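Local coordinates for putative diflavin flavoprotein A 3 (Synechocystis sp., PDB 6H0C), which probably mediates electron transfer from NADH to oxygen, reducing it to water, and is represented here by its flavodiiron core of metallo-beta-lactamase-like and flavodoxin-like domains, at residues Leu237-Leu240 and Thr241-Gln245; Thr294-Ala297 and Glu298-Lys301; Leu358-Lys361 and Phe362-Ala365. All coordinates share one frame; numbering follows the deposited sequence.

The three contacts are short-range pairings, each within or at the start of one helix. Contact 1 lies in helix 237-253, which comes after strand 224-227 and leads to strand 257-262, the first strand in the chain of the parallel flavodoxin-like sheet. Contacts 2 and 3 both belong to that flavodoxin-like part: contact 2 caps helix 297-306, and contact 3 forms the end of helix 353-364. Their centres lie 21 Å apart, with nearest atoms about 10 Å apart, and helix 323-335 packs against both. Contact 1 is more remote, its centre 30 Å from that of contact 2 and 43 Å from that of contact 3.

Contact 1. Residues Leu237-Leu240 and Thr241-Gln245; sequences LREL and TRNYQ
N243 ND2 donates to E239 O at 2.7 Å, and the same carbonyl also takes N243 N at 3.0 Å. The amide nitrogen stands above the carbonyl plane and the backbone N-H comes from the other face, so E239 O is gripped twice. A water joins the same pair at their ends, donating to E239 OE1 and accepting from N243 ND2. Two residues earlier, L237 O is doubly used as well: T241 OG1 donates to it at 2.7 Å, while T241 N reaches it from the opposite face. With OG1 anti to the carbonyl carbon (chi1 -58°), the hydroxyl folds back onto the preceding turn; it also hydrogen-bonds Y225 OH. R242 bends at chi3 (-53°), laying one guanidinium face over the backbone, with NH2 3.6 Å from E239 CA; NH1 lies beside the R238 side chain, 3.6 Å from R238 CB. On the buried side L240 CD1 meets Y244 CE1 at 3.6 Å. The Y244 ring also stacks with F174 and meets F199 edge-to-face. This is an amphipathic helix start, its inner face set against helices 189-202 and 207-217, two of its i to i+4 backbone bonds doubled by a polar side chain, from T241 and N243.

Contact 2. Residues Thr294-Ala297 and Glu298-Lys301; sequences TSNA and EEIK
An N-cap opens helix 297-306, where the loop leaving strand 286-291 of the flavodoxin-like domain turns into the helix: N296 is the capping residue, and its OD1 accepts from E299 N at 2.9 Å. The N-H comes from above the amide's carbonyl plane, 39° out of it. N296 CG sits between its own backbone N and carbonyl carbon (chi1 59°), which turns OD1 back over the first turn and covers an N-H that has no earlier helical carbonyl to meet. The E299 side chain passes across that of N296, its carboxylate turned 77° from the amide. N296 ND2 comes within 2.8 Å of E299 OE2, but at an angle too poor for a hydrogen bond. S295 OG reaches the other carboxylate oxygen, E299 OE1, in a weak bond whose proton could instead go to N296 O. In the backbone, I300 N bonds weakly to N296 O, and K301 N more firmly to A297 O. On the inner side I300 packs on I290 of strand 286-291 and on I331 of helix 323-335, which A297 touches too. Farther out E298 bends at chi2 and meets the extended K301 across one turn of the helix: K301 NZ forms a salt bridge with E298 OE2 at 3.2 Å, approaching on the syn side of the carboxylate.

Contact 3. Residues Leu358-Lys361 and Phe362-Ala365; sequences LENK and FRDA
L358 and F362 make the buried side of this helical turn, running alongside each other in the same direction, with L358 CD2 4.2 Å from F362 CE2. Packing is closest where the ring comes back against its own helix, F362 CD2 lying 3.1 Å from L358 O, the carbonyl that accepts F362 N. The outer side is polar and held partly by water. R363 CG lies opposite the backbone N (chi1 -179°), and the chain then bends at chi3 (40°), which swings the guanidinium back alongside N360: NH2 gives a weak hydrogen bond to N360 OD1 at 2.7 Å, the two flat groups 66° apart. A water in the plane of the guanidinium accepts from R363 NE and donates to N360 OD1 and D364 OD2, tying three side chains together. A second water accepts from K361 NZ at 2.9 Å and only weakly reaches D364 OD1. E359 runs beside R363, but its OE2 stays 4.2 Å from R363 NH1, beyond a salt bridge; the carboxylate is engaged by R375 in a salt bridge and by T373 in a hydrogen bond. As the crossover helix between parallel strands 341-348 and 368-377, helix 353-364 sets L358 and F362 on V344 and on L329 of helix 323-335, and F362 edge-to-face with F310 and F312 of strand 309-313, while F362 and R363 both touch F369 of strand 368-377.

Contact 1. Residues Leu237-Leu240 and Thr241-Gln245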
# COMPACT_ATOMS: atom_id res chain seq x y z
N LEU A 237 15.12 14.79 0.01
CA LEU A 237 13.80 15.08 -0.53
C LEU A 237 13.82 15.34 -2.04
O LEU A 237 13.13 14.65 -2.80
CB LEU A 237 13.17 16.28 0.20
CG LEU A 237 11.68 16.56 -0.09
CD1 LEU A 237 11.01 17.30 1.06
CD2 LEU A 237 11.52 17.34 -1.39
N ARG A 238 14.62 16.30 -2.49
CA ARG A 238 14.65 16.63 -3.91
C ARG A 238 15.18 15.47 -4.74
O ARG A 238 14.59 15.12 -5.77
CB ARG A 238 15.48 17.89 -4.18
CG ARG A 238 14.75 19.15 -3.75
CD ARG A 238 15.55 20.39 -4.09
NE ARG A 238 14.91 21.59 -3.55
CZ ARG A 238 15.32 22.83 -3.80
NH1 ARG A 238 16.37 23.05 -4.59
NH2 ARG A 238 14.68 23.87 -3.27
N GLU A 239 16.27 14.87 -4.29
CA GLU A 239 16.89 13.82 -5.06
C GLU A 239 15.97 12.61 -5.16
O GLU A 239 15.86 11.99 -6.21
CB GLU A 239 18.23 13.42 -4.46
CG GLU A 239 19.02 12.48 -5.31
CD GLU A 239 20.50 12.45 -4.91
OE1 GLU A 239 21.28 11.84 -5.66
OE2 GLU A 239 20.86 13.02 -3.86
N LEU A 240 15.29 12.27 -4.07
CA LEU A 240 14.40 11.12 -4.10
C LEU A 240 13.20 11.42 -4.99
O LEU A 240 12.73 10.55 -5.72
CB LEU A 240 13.93 10.74 -2.69
CG LEU A 240 12.97 9.54 -2.60
CD1 LEU A 240 13.54 8.31 -3.31
CD2 LEU A 240 12.62 9.22 -1.15
N THR A 241 12.73 12.66 -4.95
CA THR A 241 11.59 13.03 -5.78
C THR A 241 11.95 12.92 -7.27
O THR A 241 11.19 12.33 -8.05
CB THR A 241 11.09 14.44 -5.45
OG1 THR A 241 10.75 14.50 -4.07
CG2 THR A 241 9.86 14.77 -6.27
N ARG A 242 13.10 13.45 -7.66
CA ARG A 242 13.58 13.33 -9.04
C ARG A 242 13.74 11.86 -9.46
O ARG A 242 13.40 11.48 -10.58
CB ARG A 242 14.91 14.08 -9.23
CG ARG A 242 14.84 15.60 -8.97
CD ARG A 242 16.14 16.33 -9.39
NE ARG A 242 17.36 15.75 -8.80
CZ ARG A 242 17.99 16.23 -7.73
NH1 ARG A 242 17.53 17.31 -7.10
NH2 ARG A 242 19.09 15.63 -7.27
N ASN A 243 14.24 11.02 -8.56
CA ASN A 243 14.35 9.59 -8.81
C ASN A 243 12.98 8.93 -9.06
O ASN A 243 12.82 8.15 -10.00
CB ASN A 243 15.06 8.90 -7.65
CG ASN A 243 16.59 8.89 -7.80
OD1 ASN A 243 17.18 7.88 -8.17
ND2 ASN A 243 17.21 10.02 -7.52
N TYR A 244 12.00 9.24 -8.21
CA TYR A 244 10.64 8.72 -8.40
C TYR A 244 10.11 9.06 -9.80
O TYR A 244 9.53 8.22 -10.49
CB TYR A 244 9.70 9.28 -7.34
CG TYR A 244 9.48 8.40 -6.13
CD1 TYR A 244 10.55 7.77 -5.49
CD2 TYR A 244 8.21 8.23 -5.59
CE1 TYR A 244 10.35 6.99 -4.37
CE2 TYR A 244 7.99 7.45 -4.48
CZ TYR A 244 9.06 6.83 -3.87
OH TYR A 244 8.83 6.05 -2.75
N GLN A 245 10.32 10.31 -10.22
CA GLN A 245 9.86 10.74 -11.53
C GLN A 245 10.51 9.91 -12.63
O GLN A 245 9.83 9.48 -13.57
CB GLN A 245 10.14 12.23 -11.76
CG GLN A 245 9.18 13.16 -11.04
CD GLN A 245 7.71 12.77 -11.24
OE1 GLN A 245 7.36 12.05 -12.18
NE2 GLN A 245 6.85 13.26 -10.36
O HOH W 1 20.18 10.03 -7.23

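Contact 2. Residues Thr294-Ala297 and Glu298-Lys301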
# COMPACT_ATOMS: atom_id res chain seq x y z
N THR A 294 -12.11 -2.58 -5.53
CA THR A 294 -12.27 -1.13 -5.53
C THR A 294 -12.19 -0.54 -6.92
O THR A 294 -12.52 0.63 -7.12
CB THR A 294 -11.21 -0.46 -4.64
OG1 THR A 294 -9.91 -0.71 -5.18
CG2 THR A 294 -11.28 -1.00 -3.21
N SER A 295 -11.76 -1.34 -7.89
CA SER A 295 -11.63 -0.87 -9.26
C SER A 295 -13.00 -0.75 -9.93
O SER A 295 -13.96 -1.42 -9.54
CB SER A 295 -10.74 -1.83 -10.05
OG SER A 295 -10.45 -1.31 -11.33
N ASN A 296 -13.09 0.12 -10.93
CA ASN A 296 -14.29 0.20 -11.75
C ASN A 296 -14.10 -0.51 -13.09
O ASN A 296 -12.98 -0.92 -13.43
CB ASN A 296 -14.69 1.66 -11.99
CG ASN A 296 -13.59 2.45 -12.68
OD1 ASN A 296 -13.38 2.32 -13.89
ND2 ASN A 296 -12.88 3.26 -11.92
N ALA A 297 -15.18 -0.65 -13.84
CA ALA A 297 -15.16 -1.39 -15.10
C ALA A 297 -14.24 -0.76 -16.15
O ALA A 297 -13.54 -1.47 -16.87
CB ALA A 297 -16.57 -1.52 -15.65
N GLU A 298 -14.25 0.56 -16.25
CA GLU A 298 -13.43 1.21 -17.26
C GLU A 298 -11.93 1.00 -16.97
O GLU A 298 -11.14 0.82 -17.90
CB GLU A 298 -13.77 2.69 -17.35
CG GLU A 298 -15.22 2.92 -17.78
CD GLU A 298 -15.57 2.20 -19.08
OE1 GLU A 298 -14.78 2.31 -20.05
OE2 GLU A 298 -16.63 1.53 -19.14
N GLU A 299 -11.56 1.00 -15.70
CA GLU A 299 -10.17 0.70 -15.32
C GLU A 299 -9.76 -0.66 -15.85
O GLU A 299 -8.66 -0.83 -16.39
CB GLU A 299 -9.99 0.70 -13.81
CG GLU A 299 -9.89 2.04 -13.14
CD GLU A 299 -9.62 1.88 -11.66
OE1 GLU A 299 -8.64 1.18 -11.32
OE2 GLU A 299 -10.40 2.43 -10.85
N ILE A 300 -10.63 -1.65 -15.67
CA ILE A 300 -10.29 -3.01 -16.05
C ILE A 300 -10.22 -3.12 -17.56
O ILE A 300 -9.30 -3.73 -18.10
CB ILE A 300 -11.28 -4.03 -15.47
CG1 ILE A 300 -11.18 -4.04 -13.94
CG2 ILE A 300 -10.98 -5.41 -16.01
CD1 ILE A 300 -12.29 -4.78 -13.26
N LYS A 301 -11.18 -2.50 -18.25
CA LYS A 301 -11.16 -2.49 -19.70
C LYS A 301 -9.86 -1.88 -20.22
O LYS A 301 -9.21 -2.45 -21.09
CB LYS A 301 -12.34 -1.71 -20.27
CG LYS A 301 -13.68 -2.40 -20.13
CD LYS A 301 -14.80 -1.50 -20.64
CE LYS A 301 -16.17 -2.09 -20.35
NZ LYS A 301 -17.24 -1.13 -20.75

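Contact 3. Residues Leu358-Lys361 and Phe362-Ala365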
# COMPACT_ATOMS: atom_id res chain seq x y z
N LEU A 358 -11.41 -20.26 -12.14
CA LEU A 358 -10.69 -19.35 -13.03
C LEU A 358 -9.82 -20.09 -14.06
O LEU A 358 -9.82 -19.74 -15.25
CB LEU A 358 -9.83 -18.40 -12.20
CG LEU A 358 -10.58 -17.33 -11.40
CD1 LEU A 358 -9.61 -16.57 -10.52
CD2 LEU A 358 -11.33 -16.39 -12.34
N GLU A 359 -9.07 -21.09 -13.61
CA GLU A 359 -8.20 -21.83 -14.51
C GLU A 359 -9.03 -22.45 -15.64
O GLU A 359 -8.69 -22.34 -16.81
CB GLU A 359 -7.44 -22.92 -13.73
CG GLU A 359 -6.54 -23.80 -14.59
CD GLU A 359 -5.69 -24.74 -13.74
OE1 GLU A 359 -6.27 -25.48 -12.92
OE2 GLU A 359 -4.45 -24.74 -13.90
N ASN A 360 -10.14 -23.07 -15.26
CA ASN A 360 -11.04 -23.72 -16.21
C ASN A 360 -11.67 -22.76 -17.20
O ASN A 360 -11.76 -23.07 -18.39
CB ASN A 360 -12.16 -24.44 -15.47
CG ASN A 360 -11.70 -25.74 -14.88
OD1 ASN A 360 -10.77 -26.36 -15.40
ND2 ASN A 360 -12.34 -26.16 -13.80
N LYS A 361 -12.12 -21.61 -16.71
CA LYS A 361 -12.78 -20.64 -17.57
C LYS A 361 -11.80 -20.06 -18.59
O LYS A 361 -12.14 -19.90 -19.77
CB LYS A 361 -13.42 -19.52 -16.73
CG LYS A 361 -14.88 -19.81 -16.38
CD LYS A 361 -15.04 -21.22 -15.86
CE LYS A 361 -16.49 -21.62 -15.72
NZ LYS A 361 -16.61 -22.92 -14.97
N PHE A 362 -10.58 -19.78 -18.16
CA PHE A 362 -9.58 -19.24 -19.06
C PHE A 362 -9.10 -20.31 -20.05
O PHE A 362 -8.89 -20.02 -21.23
CB PHE A 362 -8.41 -18.64 -18.27
CG PHE A 362 -8.76 -17.34 -17.59
CD1 PHE A 362 -9.44 -16.35 -18.28
CD2 PHE A 362 -8.43 -17.12 -16.26
CE1 PHE A 362 -9.78 -15.15 -17.65
CE2 PHE A 362 -8.78 -15.93 -15.63
CZ PHE A 362 -9.45 -14.95 -16.32
N ARG A 363 -8.97 -21.55 -19.59
CA ARG A 363 -8.60 -22.62 -20.50
C ARG A 363 -9.69 -22.85 -21.56
O ARG A 363 -9.38 -22.93 -22.74
CB ARG A 363 -8.32 -23.93 -19.76
CG ARG A 363 -7.91 -25.06 -20.71
CD ARG A 363 -7.34 -26.26 -19.97
NE ARG A 363 -8.08 -26.54 -18.75
CZ ARG A 363 -7.53 -26.55 -17.54
NH1 ARG A 363 -6.24 -26.29 -17.38
NH2 ARG A 363 -8.29 -26.81 -16.48
N ASP A 364 -10.94 -22.93 -21.13
CA ASP A 364 -12.05 -23.09 -22.08
C ASP A 364 -12.13 -21.92 -23.06
O ASP A 364 -12.52 -22.09 -24.21
CB ASP A 364 -13.38 -23.22 -21.34
CG ASP A 364 -13.49 -24.53 -20.58
OD1 ASP A 364 -14.47 -24.70 -19.83
OD2 ASP A 364 -12.59 -25.38 -20.74
N ALA A 365 -11.74 -20.73 -22.60
CA ALA A 365 -11.82 -19.53 -23.42
C ALA A 365 -10.63 -19.40 -24.36
O ALA A 365 -10.48 -18.39 -25.04
CB ALA A 365 -11.93 -18.30 -22.54
O HOH W 2 -11.04 -26.89 -18.34
O HOH W 3 -15.59 -25.13 -16.55